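Local coordinates for protein KLLA0B12012p (Kluyveromyces lactis, PDB 6Y3P) that is Pby1, a direct partner of the mRNA decapping enzyme Dcp2, whose C-terminal ATP-grasp domain probably binds ATP, at residues 78-83 / 327-332. Sequence-based numbering, arbitrary orientation.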
ATOM      1  N   LYS A  78       4.377  10.730  -3.986  1.00 56.62           N
ATOM      2  CA  LYS A  78       4.730  10.922  -2.566  1.00 56.14           C
ATOM      3  C   LYS A  78       3.498  11.046  -1.665  1.00 61.66           C
ATOM      4  O   LYS A  78       3.510  10.550  -0.538  1.00 60.86           O
ATOM      5  CB  LYS A  78       5.653  12.152  -2.426  1.00 57.74           C
ATOM      6  CG  LYS A  78       5.659  12.855  -1.077  1.00 62.02           C
ATOM      7  CD  LYS A  78       6.908  13.680  -0.906  1.00 65.82           C
ATOM      8  CE  LYS A  78       6.904  14.377   0.420  1.00 65.06           C
ATOM      9  NZ  LYS A  78       8.215  15.008   0.723  1.00 64.87           N
ATOM     10  N   ALA A  79       2.427  11.679  -2.190  1.00 59.34           N
ATOM     11  CA  ALA A  79       1.131  11.883  -1.532  1.00 57.83           C
ATOM     12  C   ALA A  79       0.427  10.554  -1.177  1.00 61.32           C
ATOM     13  O   ALA A  79      -0.491  10.575  -0.363  1.00 62.11           O
ATOM     14  CB  ALA A  79       0.232  12.748  -2.414  1.00 58.03           C
ATOM     15  N   ILE A  80       0.840   9.406  -1.775  1.00 56.62           N
ATOM     16  CA  ILE A  80       0.230   8.111  -1.441  1.00 55.73           C
ATOM     17  C   ILE A  80       1.273   7.093  -0.950  1.00 58.05           C
ATOM     18  O   ILE A  80       0.955   6.318  -0.062  1.00 57.13           O
ATOM     19  CB  ILE A  80      -0.724   7.514  -2.540  1.00 58.79           C
ATOM     20  CG1 ILE A  80       0.032   6.867  -3.728  1.00 59.61           C
ATOM     21  CG2 ILE A  80      -1.737   8.557  -3.027  1.00 58.35           C
ATOM     22  CD1 ILE A  80      -0.788   5.914  -4.559  1.00 60.29           C
ATOM     23  N   ILE A  81       2.512   7.103  -1.477  1.00 56.10           N
ATOM     24  CA  ILE A  81       3.523   6.115  -1.038  1.00 55.26           C
ATOM     25  C   ILE A  81       4.220   6.524   0.274  1.00 60.19           C
ATOM     26  O   ILE A  81       4.869   5.683   0.896  1.00 59.54           O
ATOM     27  CB  ILE A  81       4.533   5.691  -2.140  1.00 57.65           C
ATOM     28  CG1 ILE A  81       5.325   6.898  -2.718  1.00 59.16           C
ATOM     29  CG2 ILE A  81       3.822   4.881  -3.227  1.00 54.26           C
ATOM     30  CD1 ILE A  81       6.669   6.547  -3.411  1.00 61.96           C
ATOM     31  N   ARG A  82       4.029   7.768   0.737  1.00 59.56           N
ATOM     32  CA  ARG A  82       4.594   8.190   2.019  1.00 60.93           C
ATOM     33  C   ARG A  82       3.472   8.234   3.041  1.00 64.54           C
ATOM     34  O   ARG A  82       2.550   9.032   2.895  1.00 62.68           O
ATOM     35  CB  ARG A  82       5.326   9.542   1.912  1.00 63.99           C
ATOM     36  CG  ARG A  82       6.617   9.490   1.091  1.00 76.20           C
ATOM     37  CD  ARG A  82       7.843   9.117   1.916  1.00 90.97           C
ATOM     38  NE  ARG A  82       8.138  10.097   2.968  1.00103.91           N
ATOM     39  CZ  ARG A  82       8.839  11.216   2.790  1.00122.41           C
ATOM     40  NH1 ARG A  82       9.322  11.524   1.591  1.00107.96           N
ATOM     41  NH2 ARG A  82       9.056  12.037   3.809  1.00112.19           N
ATOM     42  N   LYS A  83       3.541   7.358   4.065  1.00 62.59           N
ATOM     43  CA  LYS A  83       2.516   7.213   5.112  1.00 62.71           C
ATOM     44  C   LYS A  83       2.231   8.525   5.882  1.00 68.51           C
ATOM     45  O   LYS A  83       1.095   8.709   6.312  1.00 69.33           O
ATOM     46  CB  LYS A  83       2.835   6.021   6.058  1.00 64.67           C
ATOM     47  CG  LYS A  83       1.744   5.611   7.087  1.00 71.36           C
ATOM     48  CD  LYS A  83       0.275   5.674   6.593  1.00 75.03           C
ATOM     49  CE  LYS A  83      -0.762   5.762   7.702  1.00 70.21           C
ATOM     50  NZ  LYS A  83      -1.019   4.442   8.362  1.00 63.25           N
ATOM     51  N   GLU A 327       1.698   1.935 -13.202  1.00 47.53           N
ATOM     52  CA  GLU A 327       2.410   1.527 -12.005  1.00 46.60           C
ATOM     53  C   GLU A 327       1.587   0.553 -11.208  1.00 49.08           C
ATOM     54  O   GLU A 327       0.404   0.795 -11.006  1.00 47.70           O
ATOM     55  CB  GLU A 327       2.847   2.729 -11.130  1.00 47.18           C
ATOM     56  CG  GLU A 327       3.843   2.312 -10.051  1.00 53.12           C
ATOM     57  CD  GLU A 327       4.578   3.384  -9.274  1.00 59.16           C
ATOM     58  OE1 GLU A 327       4.534   4.560  -9.697  1.00 49.95           O
ATOM     59  OE2 GLU A 327       5.200   3.046  -8.238  1.00 51.35           O
ATOM     60  N   THR A 328       2.221  -0.521 -10.707  1.00 45.95           N
ATOM     61  CA  THR A 328       1.489  -1.414  -9.828  1.00 44.84           C
ATOM     62  C   THR A 328       2.062  -1.207  -8.423  1.00 49.60           C
ATOM     63  O   THR A 328       3.275  -1.232  -8.206  1.00 49.18           O
ATOM     64  CB  THR A 328       1.309  -2.855 -10.327  1.00 48.35           C
ATOM     65  OG1 THR A 328       1.708  -3.791  -9.333  1.00 53.81           O
ATOM     66  CG2 THR A 328       1.946  -3.131 -11.649  1.00 42.22           C
ATOM     67  N   PHE A 329       1.166  -0.904  -7.496  1.00 45.08           N
ATOM     68  CA  PHE A 329       1.493  -0.634  -6.110  1.00 44.65           C
ATOM     69  C   PHE A 329       0.990  -1.794  -5.252  1.00 49.20           C
ATOM     70  O   PHE A 329       0.038  -2.483  -5.633  1.00 47.41           O
ATOM     71  CB  PHE A 329       0.780   0.648  -5.635  1.00 45.62           C
ATOM     72  CG  PHE A 329       1.032   1.900  -6.439  1.00 46.20           C
ATOM     73  CD1 PHE A 329       0.215   2.232  -7.515  1.00 47.59           C
ATOM     74  CD2 PHE A 329       2.033   2.794  -6.067  1.00 47.79           C
ATOM     75  CE1 PHE A 329       0.418   3.422  -8.232  1.00 48.77           C
ATOM     76  CE2 PHE A 329       2.233   3.988  -6.780  1.00 49.92           C
ATOM     77  CZ  PHE A 329       1.430   4.287  -7.861  1.00 47.62           C
ATOM     78  N   GLY A 330       1.616  -1.945  -4.083  1.00 45.13           N
ATOM     79  CA  GLY A 330       1.243  -2.905  -3.060  1.00 44.17           C
ATOM     80  C   GLY A 330       0.460  -2.227  -1.952  1.00 48.05           C
ATOM     81  O   GLY A 330       1.036  -1.481  -1.156  1.00 46.83           O
ATOM     82  N   PHE A 331      -0.875  -2.439  -1.920  1.00 45.74           N
ATOM     83  CA  PHE A 331      -1.728  -1.856  -0.891  1.00 45.25           C
ATOM     84  C   PHE A 331      -1.849  -2.811   0.278  1.00 49.80           C
ATOM     85  O   PHE A 331      -2.245  -3.957   0.100  1.00 50.39           O
ATOM     86  CB  PHE A 331      -3.109  -1.484  -1.433  1.00 45.77           C
ATOM     87  CG  PHE A 331      -3.223  -0.137  -2.096  1.00 45.80           C
ATOM     88  CD1 PHE A 331      -2.437   0.183  -3.199  1.00 46.74           C
ATOM     89  CD2 PHE A 331      -4.222   0.751  -1.724  1.00 46.43           C
ATOM     90  CE1 PHE A 331      -2.606   1.390  -3.861  1.00 47.64           C
ATOM     91  CE2 PHE A 331      -4.387   1.964  -2.388  1.00 48.38           C
ATOM     92  CZ  PHE A 331      -3.579   2.276  -3.453  1.00 46.32           C
ATOM     93  N   ASP A 332      -1.483  -2.339   1.463  1.00 47.02           N
ATOM     94  CA  ASP A 332      -1.560  -3.138   2.674  1.00 48.12           C
ATOM     95  C   ASP A 332      -2.706  -2.712   3.562  1.00 48.25           C
ATOM     96  O   ASP A 332      -2.785  -1.560   4.036  1.00 48.68           O
ATOM     97  CB  ASP A 332      -0.219  -3.190   3.420  1.00 52.07           C
ATOM     98  CG  ASP A 332       0.821  -3.954   2.609  1.00 74.53           C
ATOM     99  OD1 ASP A 332       0.847  -5.210   2.698  1.00 76.58           O
ATOM    100  OD2 ASP A 332       1.543  -3.311   1.820  1.00 85.03           O
TER
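Phe329, on strand 326-335, meets Ile80 and Ile81 of the short helix 78-81 through its ring alone. Its CB leaves the strand in the direction of the helix, and CG stands anti to the carbonyl carbon (chi1 -56°), a torsion that swings the ring toward helix 78-81; CB and CG themselves touch neither isoleucine. Along one side of the ring, CD2 and CE2 share a single methyl: Ile81 CG2 lies 4.0 Å from Phe329 CD2 and also 4.0 Å from Phe329 CE2, approaching the ring obliquely. Towards the tip, CE2 gains a second neighbour, with Ile80 CD1 at 4.2 Å from Phe329 CE2, and Phe329 CZ lies 4.3 Å from the same Ile80 CD1. This methyl sits over one face, displaced toward the rim. Glu327 CG occupies the opposite face, nearest Phe329 CZ at 3.8 Å, with CE2 and CE1 of the same ring next, so the ring is held between an aliphatic carbon of its own strand and the helix. Val346 of the adjacent strand 341-347 touches both Ile80 and Phe329, while Phe308 and Ala311 of helix 290-313 pack against Ile80. Beside this apolar patch, the Glu327 carboxylate forms a salt bridge with Arg77 and accepts a hydrogen bond from Tyr74 N. No hydrogen bond spans the two segments: the contact of methyls and one ring is apolar and nondirectional, so shape and burial set how helix 78-81 lies on the antiparallel sheet of the tubulin-tyrosine ligase-like domain.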